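PDB 5O9J: transcription initiation factor IIB from Methanocaldococcus jannaschii, which is represented here by its mini-intein, a HINT-fold domain that probably excises itself from the precursor by protein splicing and joins the flanking segments. Local coordinates for residues I13-E18 with K50-I55; D112-G117 with L146-I151; I43-K48 with V71-V76. All coordinates share one frame; numbering follows the deposited sequence.

Contact 1 (I13-E18 with K50-I55); sequences IKENGE and KGIEVI
Lys-14 and Glu-53 form the hydrogen-bonded pair at the middle of this antiparallel contact. Lys-14 N gives its hydrogen to Glu-53 O over 2.8 Å, meeting the oxygen from above the carbonyl plane, and Glu-53 N returns the bond to Lys-14 O, this time within the plane of the Lys-14 carbonyl. The side chains run side by side in the same direction, Lys-14 CB 3.9 Å from Glu-53 CB, and both are extended beyond CG. The charged ends stop short of a salt bridge, Lys-14 NZ lying 4.4 Å from Glu-53 OE1; one water joins them, accepting from NZ and donating to OE1. Long flexible residues suit this partly exposed face, where both side chains touch Phe-65. Ile-13, Val-54, Glu-15 and Ile-52 project from the other face. There Ile-13 CG2 approaches Val-54 CG2 at 4.4 Å. The two isoleucines suit a place against Leu-27 of helix 24-33, while Val-54 packs on Val-68 and Val-166. The carboxylate of Glu-15 reaches the same helix through a salt bridge with Lys-30. Toward the turn Asn-16 N bonds to Gly-51 O at 2.7 Å, a bent bond (133° at the hydrogen), and a water donating to that oxygen also accepts from Gly-17 N, so the oxygen is held by two donors. Gly-51 suits its positive phi, and a CB there would collide with Asn-16 OD1 as it stands; at Gly-17 a CB would jam against the preceding carbonyl. Residues 15 to 18 make a type I' beta turn, closed by paired backbone bonds between Glu-15 and Glu-18; it links strands 10-15 and 18-23 as a beta hairpin, which strand 52-57 extends into an antiparallel sheet of this HINT-fold domain.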
loop_
_atom_site.group_PDB
_atom_site.type_symbol
_atom_site.label_atom_id
_atom_site.label_comp_id
_atom_site.label_asym_id
_atom_site.label_seq_id
_atom_site.Cartn_x
_atom_site.Cartn_y
_atom_site.Cartn_z
ATOM N N ILE A 13 9.403 2.582 9.932
ATOM C CA ILE A 13 9.590 1.316 10.628
ATOM C C ILE A 13 10.364 1.418 11.925
ATOM O O ILE A 13 11.032 2.415 12.196
ATOM C CB ILE A 13 10.336 0.285 9.744
ATOM C CG1 ILE A 13 11.742 0.791 9.399
ATOM C CG2 ILE A 13 9.552 -0.008 8.485
ATOM C CD1 ILE A 13 12.592 -0.232 8.645
ATOM N N LYS A 14 10.249 0.357 12.720
ATOM C CA LYS A 14 11.186 0.060 13.796
ATOM C C LYS A 14 11.946 -1.209 13.440
ATOM O O LYS A 14 11.330 -2.260 13.249
ATOM C CB LYS A 14 10.469 -0.134 15.130
ATOM C CG LYS A 14 10.386 1.086 16.004
ATOM C CD LYS A 14 10.100 0.648 17.422
ATOM C CE LYS A 14 9.547 1.770 18.262
ATOM N NZ LYS A 14 9.285 1.295 19.650
ATOM N N GLU A 15 13.270 -1.119 13.335
ATOM C CA GLU A 15 14.091 -2.296 13.036
ATOM C C GLU A 15 14.980 -2.633 14.230
ATOM O O GLU A 15 15.698 -1.764 14.743
ATOM C CB GLU A 15 14.943 -2.071 11.784
ATOM C CG GLU A 15 15.703 -3.312 11.311
ATOM C CD GLU A 15 16.446 -3.086 9.999
ATOM O OE1 GLU A 15 16.645 -1.910 9.622
ATOM O OE2 GLU A 15 16.828 -4.083 9.343
ATOM N N ASN A 16 14.915 -3.889 14.675
ATOM C CA ASN A 16 15.628 -4.359 15.868
ATOM C C ASN A 16 15.535 -3.397 17.044
ATOM O O ASN A 16 16.455 -3.311 17.854
ATOM C CB ASN A 16 17.100 -4.622 15.545
ATOM C CG ASN A 16 17.283 -5.803 14.629
ATOM O OD1 ASN A 16 16.449 -6.708 14.601
ATOM N ND2 ASN A 16 18.374 -5.803 13.865
ATOM N N GLY A 17 14.431 -2.661 17.118
ATOM C CA GLY A 17 14.218 -1.716 18.196
ATOM C C GLY A 17 14.428 -0.245 17.875
ATOM O O GLY A 17 14.289 0.592 18.768
ATOM N N GLU A 18 14.758 0.097 16.630
ATOM C CA GLU A 18 14.877 1.518 16.309
ATOM C C GLU A 18 14.232 1.966 15.001
ATOM O O GLU A 18 14.135 1.217 14.018
ATOM C CB GLU A 18 16.348 1.946 16.315
ATOM C CG GLU A 18 16.826 2.458 17.686
ATOM C CD GLU A 18 15.858 3.435 18.365
ATOM O OE1 GLU A 18 15.077 4.130 17.671
ATOM O OE2 GLU A 18 15.858 3.481 19.617
ATOM N N LYS A 50 12.138 -10.948 12.038
ATOM C CA LYS A 50 12.137 -10.699 13.474
ATOM C C LYS A 50 12.544 -9.261 13.786
ATOM O O LYS A 50 13.477 -8.728 13.187
ATOM C CB LYS A 50 13.097 -11.659 14.182
ATOM C CG LYS A 50 12.763 -13.137 14.044
ATOM C CD LYS A 50 11.403 -13.482 14.636
ATOM C CE LYS A 50 11.526 -14.639 15.628
ATOM N NZ LYS A 50 10.212 -15.179 16.079
ATOM N N GLY A 51 11.848 -8.637 14.726
ATOM C CA GLY A 51 12.249 -7.333 15.227
ATOM C C GLY A 51 11.935 -6.184 14.291
ATOM O O GLY A 51 12.569 -5.134 14.357
ATOM N N ILE A 52 10.957 -6.379 13.415
ATOM C CA ILE A 52 10.529 -5.304 12.535
ATOM C C ILE A 52 9.079 -4.918 12.781
ATOM O O ILE A 52 8.193 -5.773 12.883
ATOM C CB ILE A 52 10.724 -5.677 11.068
ATOM C CG1 ILE A 52 12.225 -5.719 10.762
ATOM C CG2 ILE A 52 10.010 -4.680 10.162
ATOM C CD1 ILE A 52 12.561 -5.620 9.328
ATOM N N GLU A 53 8.856 -3.614 12.892
ATOM C CA GLU A 53 7.529 -3.074 13.119
ATOM C C GLU A 53 7.239 -1.965 12.119
ATOM O O GLU A 53 8.134 -1.211 11.748
ATOM C CB GLU A 53 7.399 -2.550 14.553
ATOM C CG GLU A 53 7.827 -3.545 15.622
ATOM C CD GLU A 53 7.409 -3.128 17.022
ATOM O OE1 GLU A 53 7.312 -1.909 17.290
ATOM O OE2 GLU A 53 7.165 -4.025 17.860
ATOM N N VAL A 54 5.988 -1.869 11.682
ATOM C CA VAL A 54 5.591 -0.813 10.760
ATOM C C VAL A 54 4.405 -0.036 11.337
ATOM O O VAL A 54 3.676 -0.547 12.198
ATOM C CB VAL A 54 5.233 -1.397 9.380
ATOM C CG1 VAL A 54 3.917 -2.169 9.438
ATOM C CG2 VAL A 54 5.199 -0.311 8.308
ATOM N N ILE A 55 4.221 1.201 10.887
ATOM C CA ILE A 55 3.060 1.979 11.307
ATOM C C ILE A 55 1.816 1.399 10.666
ATOM O O ILE A 55 1.747 1.244 9.454
ATOM C CB ILE A 55 3.167 3.472 10.933
ATOM C CG1 ILE A 55 4.301 4.130 11.710
ATOM C CG2 ILE A 55 1.845 4.190 11.223
ATOM C CD1 ILE A 55 4.148 4.029 13.231
HETATM O O HOH W 1 6.861 -0.250 19.439
HETATM O O HOH W 2 11.706 -3.578 16.230
#

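Contact 2 (D112-G117 with L146-I151); sequences DELKVG and LKIKEI
Leu-114 and Ile-148 cross at about a right angle, so that the tip of one meets the flank of the other: Ile-148 CD1 lies 3.9 Å from Leu-114 CB and also touches both leucine methyls. Ile-148 CG1 is anti to the carbonyl carbon (chi1 -65°), and the extended chi2 of 177° carries CD1 out to the leucine. Ile-151 repeats this extended shape from farther along the strand, its CD1 resting 3.3 Å from Leu-114 O and against Leu-114 CB. Leucine and isoleucine suit this partly buried seam, since Leu-114 and Ile-148 both continue onto Ile-82 and Leu-120 of the neighbouring strands. Val-116 lays both methyls against Lys-149 O, its CG1 3.3 Å from that oxygen. Beside it Gly-117 N donates to Ile-148 O at 3.1 Å, nearly straight (168° at the hydrogen) and on a carbonyl lone pair. The positive phi of Gly-117 would press any CB against the preceding carbonyl, hence glycine. A classic beta bulge interrupts strand 143-154, with Lys-149 and Glu-150 set opposite the single residue Val-83; beside it the loop joining strands 105-110 and 119-123 settles in this intein's beta-rich HINT fold.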
loop_
_atom_site.group_PDB
_atom_site.type_symbol
_atom_site.label_atom_id
_atom_site.label_comp_id
_atom_site.label_asym_id
_atom_site.label_seq_id
_atom_site.Cartn_x
_atom_site.Cartn_y
_atom_site.Cartn_z
ATOM N N ASP A 112 -8.055 -0.768 -12.635
ATOM C CA ASP A 112 -8.046 -0.959 -14.084
ATOM C C ASP A 112 -9.413 -0.653 -14.702
ATOM O O ASP A 112 -9.560 -0.640 -15.921
ATOM C CB ASP A 112 -7.594 -2.383 -14.443
ATOM C CG ASP A 112 -8.502 -3.459 -13.870
ATOM O OD1 ASP A 112 -9.377 -3.137 -13.040
ATOM O OD2 ASP A 112 -8.326 -4.640 -14.247
ATOM N N GLU A 113 -10.403 -0.387 -13.854
ATOM C CA GLU A 113 -11.733 -0.013 -14.323
ATOM C C GLU A 113 -11.998 1.474 -14.100
ATOM O O GLU A 113 -13.080 1.982 -14.400
ATOM C CB GLU A 113 -12.803 -0.853 -13.629
ATOM C CG GLU A 113 -12.676 -2.350 -13.890
ATOM C CD GLU A 113 -13.835 -3.154 -13.318
ATOM O OE1 GLU A 113 -14.821 -2.542 -12.850
ATOM O OE2 GLU A 113 -13.759 -4.404 -13.335
ATOM N N LEU A 114 -11.001 2.172 -13.573
ATOM C CA LEU A 114 -11.101 3.615 -13.404
ATOM C C LEU A 114 -10.965 4.331 -14.742
ATOM O O LEU A 114 -10.325 3.827 -15.665
ATOM C CB LEU A 114 -10.033 4.115 -12.438
ATOM C CG LEU A 114 -10.201 3.746 -10.970
ATOM C CD1 LEU A 114 -8.935 4.111 -10.233
ATOM C CD2 LEU A 114 -11.397 4.474 -10.383
ATOM N N LYS A 115 -11.565 5.512 -14.832
ATOM C CA LYS A 115 -11.505 6.326 -16.038
ATOM C C LYS A 115 -11.147 7.761 -15.690
ATOM O O LYS A 115 -11.482 8.234 -14.611
ATOM C CB LYS A 115 -12.846 6.279 -16.773
ATOM C CG LYS A 115 -13.215 4.890 -17.280
ATOM C CD LYS A 115 -14.698 4.779 -17.610
ATOM C CE LYS A 115 -15.560 4.984 -16.371
ATOM N NZ LYS A 115 -16.986 4.612 -16.606
ATOM N N VAL A 116 -10.459 8.449 -16.597
ATOM C CA VAL A 116 -10.175 9.874 -16.431
ATOM C C VAL A 116 -11.487 10.605 -16.168
ATOM O O VAL A 116 -12.505 10.280 -16.773
ATOM C CB VAL A 116 -9.466 10.470 -17.678
ATOM C CG1 VAL A 116 -9.300 11.981 -17.543
ATOM C CG2 VAL A 116 -8.116 9.798 -17.901
ATOM N N GLY A 117 -11.482 11.561 -15.245
ATOM C CA GLY A 117 -12.709 12.233 -14.869
ATOM C C GLY A 117 -13.427 11.607 -13.683
ATOM O O GLY A 117 -14.288 12.245 -13.064
ATOM N N LEU A 146 -11.358 14.209 -5.430
ATOM C CA LEU A 146 -10.438 14.666 -6.455
ATOM C C LEU A 146 -10.607 13.885 -7.752
ATOM O O LEU A 146 -10.635 12.646 -7.745
ATOM C CB LEU A 146 -8.997 14.548 -5.949
ATOM C CG LEU A 146 -8.642 15.276 -4.647
ATOM C CD1 LEU A 146 -7.270 14.850 -4.147
ATOM C CD2 LEU A 146 -8.710 16.802 -4.801
ATOM N N LYS A 147 -10.718 14.616 -8.861
ATOM C CA LYS A 147 -10.844 14.005 -10.178
ATOM C C LYS A 147 -9.535 13.371 -10.638
ATOM O O LYS A 147 -8.454 13.921 -10.421
ATOM C CB LYS A 147 -11.298 15.036 -11.227
ATOM C CG LYS A 147 -12.787 15.378 -11.205
ATOM C CD LYS A 147 -13.168 16.270 -12.397
ATOM C CE LYS A 147 -14.646 16.673 -12.371
ATOM N NZ LYS A 147 -14.874 18.129 -12.101
ATOM N N ILE A 148 -9.640 12.216 -11.280
ATOM C CA ILE A 148 -8.494 11.611 -11.936
ATOM C C ILE A 148 -8.106 12.436 -13.169
ATOM O O ILE A 148 -8.959 12.772 -13.991
ATOM C CB ILE A 148 -8.795 10.153 -12.346
ATOM C CG1 ILE A 148 -9.016 9.285 -11.099
ATOM C CG2 ILE A 148 -7.684 9.602 -13.220
ATOM C CD1 ILE A 148 -9.400 7.849 -11.397
ATOM N N LYS A 149 -6.827 12.781 -13.281
ATOM C CA LYS A 149 -6.328 13.491 -14.457
ATOM C C LYS A 149 -5.738 12.526 -15.476
ATOM O O LYS A 149 -6.119 12.535 -16.652
ATOM C CB LYS A 149 -5.271 14.521 -14.067
ATOM C CG LYS A 149 -5.800 15.709 -13.291
ATOM C CD LYS A 149 -4.831 16.879 -13.388
ATOM C CE LYS A 149 -3.426 16.494 -12.941
ATOM N NZ LYS A 149 -2.447 17.606 -13.143
ATOM N N GLU A 150 -4.793 11.707 -15.029
ATOM C CA GLU A 150 -4.184 10.702 -15.895
ATOM C C GLU A 150 -4.307 9.315 -15.297
ATOM O O GLU A 150 -4.429 9.157 -14.079
ATOM C CB GLU A 150 -2.704 11.014 -16.150
ATOM C CG GLU A 150 -2.444 12.327 -16.864
ATOM C CD GLU A 150 -0.981 12.738 -16.817
ATOM O OE1 GLU A 150 -0.117 11.863 -16.587
ATOM O OE2 GLU A 150 -0.694 13.941 -17.000
ATOM N N ILE A 151 -4.289 8.319 -16.174
ATOM C CA ILE A 151 -4.079 6.926 -15.802
ATOM C C ILE A 151 -3.006 6.346 -16.720
ATOM O O ILE A 151 -3.264 6.070 -17.894
ATOM C CB ILE A 151 -5.349 6.072 -15.923
ATOM C CG1 ILE A 151 -6.469 6.613 -15.035
ATOM C CG2 ILE A 151 -5.045 4.642 -15.535
ATOM C CD1 ILE A 151 -7.771 5.826 -15.151
#

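Contact 3 (I43-K48 with V71-V76); sequences ILEIAK and VSRHPV
Arg-73 CB projects from strand 70-75 on the face it shares with Glu-45, and a chi1 of 68° places CG in the crowded position between backbone N and carbonyl carbon, laying the chain beside that glutamate. Arg-73 CG packs 4.1 Å from Glu-45 CB, and CD passes 4.0 Å from Glu-45 OE1. The chain stays extended to NE, which donates to Glu-45 OE1 at 2.9 Å, and NH2 reaches the same oxygen at 3.2 Å and, weakly, OE2. The grip is side-on: OE1 lies near the guanidinium plane, yet both nitrogens meet it from above the carboxylate plane, the two groups being turned 44° apart. NH1 forms a salt bridge with Asp-29 of helix 24-33; an alanine here would remove the guanidinium shared by Glu-45 and Asp-29, and would probably loosen the tie between strand and helix. Beneath the charges, Glu-45 and Arg-73 exchange backbone bonds, as do Ala-47 and Val-71, Val-71 N to Ala-47 O at 2.7 Å. The small Ala-47 and the branched Val-71 share this face and pack under helix 24-33. On the other face Ile-46 and Ser-72 form a non-hydrogen-bonded pair, so their CA atoms come within 4.3 Å, and small Ser-72 suits its place beside Ile-46. Leu-44 runs alongside His-74, Leu-44 CD2 3.6 Å from His-74 CD2. One face thus carries an acid-base-acid chain, Glu-45 to Arg-73 to Asp-29, in which the arginine's charge would be expected to favour the ionised form of both carboxylates.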
loop_
_atom_site.group_PDB
_atom_site.type_symbol
_atom_site.label_atom_id
_atom_site.label_comp_id
_atom_site.label_asym_id
_atom_site.label_seq_id
_atom_site.Cartn_x
_atom_site.Cartn_y
_atom_site.Cartn_z
ATOM N N ILE A 43 5.514 -17.649 -7.855
ATOM C CA ILE A 43 6.317 -16.461 -8.119
ATOM C C ILE A 43 6.636 -15.723 -6.828
ATOM O O ILE A 43 7.441 -14.791 -6.819
ATOM C CB ILE A 43 5.598 -15.502 -9.086
ATOM C CG1 ILE A 43 4.184 -15.200 -8.578
ATOM C CG2 ILE A 43 5.553 -16.100 -10.485
ATOM C CD1 ILE A 43 3.398 -14.251 -9.466
ATOM N N LEU A 44 6.008 -16.159 -5.739
ATOM C CA LEU A 44 6.127 -15.498 -4.444
ATOM C C LEU A 44 7.315 -15.974 -3.618
ATOM O O LEU A 44 7.406 -17.153 -3.276
ATOM C CB LEU A 44 4.850 -15.708 -3.632
ATOM C CG LEU A 44 3.861 -14.551 -3.503
ATOM C CD1 LEU A 44 2.941 -14.818 -2.322
ATOM C CD2 LEU A 44 4.581 -13.214 -3.345
ATOM N N GLU A 45 8.207 -15.041 -3.294
ATOM C CA GLU A 45 9.312 -15.264 -2.362
ATOM C C GLU A 45 8.937 -14.717 -0.988
ATOM O O GLU A 45 8.708 -13.521 -0.853
ATOM C CB GLU A 45 10.576 -14.568 -2.857
ATOM C CG GLU A 45 11.763 -15.463 -3.147
ATOM C CD GLU A 45 12.891 -14.701 -3.848
ATOM O OE1 GLU A 45 12.595 -13.763 -4.627
ATOM O OE2 GLU A 45 14.072 -15.031 -3.611
ATOM N N ILE A 46 8.881 -15.575 0.024
ATOM C CA ILE A 46 8.441 -15.156 1.346
ATOM C C ILE A 46 9.506 -15.399 2.396
ATOM O O ILE A 46 10.040 -16.502 2.500
ATOM C CB ILE A 46 7.167 -15.902 1.768
ATOM C CG1 ILE A 46 6.037 -15.623 0.779
ATOM C CG2 ILE A 46 6.764 -15.515 3.181
ATOM C CD1 ILE A 46 5.001 -16.729 0.726
ATOM N N ALA A 47 9.816 -14.371 3.177
ATOM C CA ALA A 47 10.728 -14.515 4.305
ATOM C C ALA A 47 10.027 -14.121 5.572
ATOM O O ALA A 47 9.370 -13.083 5.617
ATOM C CB ALA A 47 11.976 -13.662 4.114
ATOM N N LYS A 48 10.157 -14.940 6.606
ATOM C CA LYS A 48 9.668 -14.541 7.912
ATOM C C LYS A 48 10.747 -13.660 8.527
ATOM O O LYS A 48 11.929 -13.860 8.255
ATOM C CB LYS A 48 9.354 -15.752 8.792
ATOM C CG LYS A 48 10.303 -15.936 9.960
ATOM C CD LYS A 48 9.536 -16.402 11.181
ATOM C CE LYS A 48 10.392 -16.362 12.441
ATOM N NZ LYS A 48 9.590 -16.703 13.656
ATOM N N VAL A 71 7.751 -10.935 5.239
ATOM C CA VAL A 71 7.746 -10.046 4.084
ATOM C C VAL A 71 7.814 -10.895 2.831
ATOM O O VAL A 71 8.217 -12.056 2.883
ATOM C CB VAL A 71 8.925 -9.053 4.090
ATOM C CG1 VAL A 71 8.921 -8.205 5.369
ATOM C CG2 VAL A 71 10.245 -9.795 3.942
ATOM N N SER A 72 7.422 -10.320 1.705
ATOM C CA SER A 72 7.471 -11.068 0.467
ATOM C C SER A 72 7.561 -10.131 -0.723
ATOM O O SER A 72 7.338 -8.924 -0.601
ATOM C CB SER A 72 6.249 -11.992 0.347
ATOM O OG SER A 72 5.070 -11.277 0.033
ATOM N N ARG A 73 7.913 -10.700 -1.869
ATOM C CA ARG A 73 7.992 -9.976 -3.123
ATOM C C ARG A 73 7.625 -10.938 -4.243
ATOM O O ARG A 73 7.737 -12.156 -4.077
ATOM C CB ARG A 73 9.394 -9.405 -3.346
ATOM C CG ARG A 73 10.462 -10.487 -3.598
ATOM C CD ARG A 73 11.882 -9.932 -3.713
ATOM N NE ARG A 73 12.868 -11.016 -3.781
ATOM C CZ ARG A 73 14.189 -10.841 -3.762
ATOM N NH1 ARG A 73 14.699 -9.621 -3.674
ATOM N NH2 ARG A 73 15.003 -11.891 -3.829
ATOM N N HIS A 74 7.181 -10.393 -5.373
ATOM C CA HIS A 74 6.975 -11.184 -6.584
ATOM C C HIS A 74 7.174 -10.291 -7.797
ATOM O O HIS A 74 7.012 -9.069 -7.699
ATOM C CB HIS A 74 5.589 -11.844 -6.597
ATOM C CG HIS A 74 4.443 -10.880 -6.480
ATOM N ND1 HIS A 74 3.810 -10.331 -7.575
ATOM C CD2 HIS A 74 3.809 -10.391 -5.389
ATOM C CE1 HIS A 74 2.849 -9.536 -7.169
ATOM N NE2 HIS A 74 2.810 -9.543 -5.849
ATOM N N PRO A 75 7.581 -10.887 -8.937
ATOM C CA PRO A 75 7.751 -10.107 -10.164
ATOM C C PRO A 75 6.424 -9.589 -10.684
ATOM O O PRO A 75 5.416 -10.292 -10.610
ATOM C CB PRO A 75 8.359 -11.116 -11.156
ATOM C CG PRO A 75 8.893 -12.219 -10.315
ATOM C CD PRO A 75 7.999 -12.287 -9.113
ATOM N N VAL A 76 6.431 -8.379 -11.223
ATOM C CA VAL A 76 5.234 -7.810 -11.822
ATOM C C VAL A 76 5.588 -7.050 -13.088
ATOM O O VAL A 76 6.612 -6.374 -13.150
ATOM C CB VAL A 76 4.498 -6.868 -10.847
ATOM C CG1 VAL A 76 3.708 -7.672 -9.843
ATOM C CG2 VAL A 76 5.487 -5.974 -10.133
#

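All three contacts are only partly buried and lie well out from the chain's centre, contact 3 nearest it at about 15 Å from centre to centre. Contacts 1 and 3 interlock: their segments alternate along the chain, and strands 44-48 and 52-57 follow one another into different sheets. Both rest on helix 24-33, each through apolar residues and a salt bridge. Contact 2 lies across the chain's centre from contact 1, their centres 36 Å apart, and joins a loop to a strand instead of two strands. Its chemistry differs accordingly: a single backbone bond and methyl packing, against mutual backbone bonds between strands in the others. Between those two, oppositely charged neighbours meet through water in contact 1 but directly in contact 3.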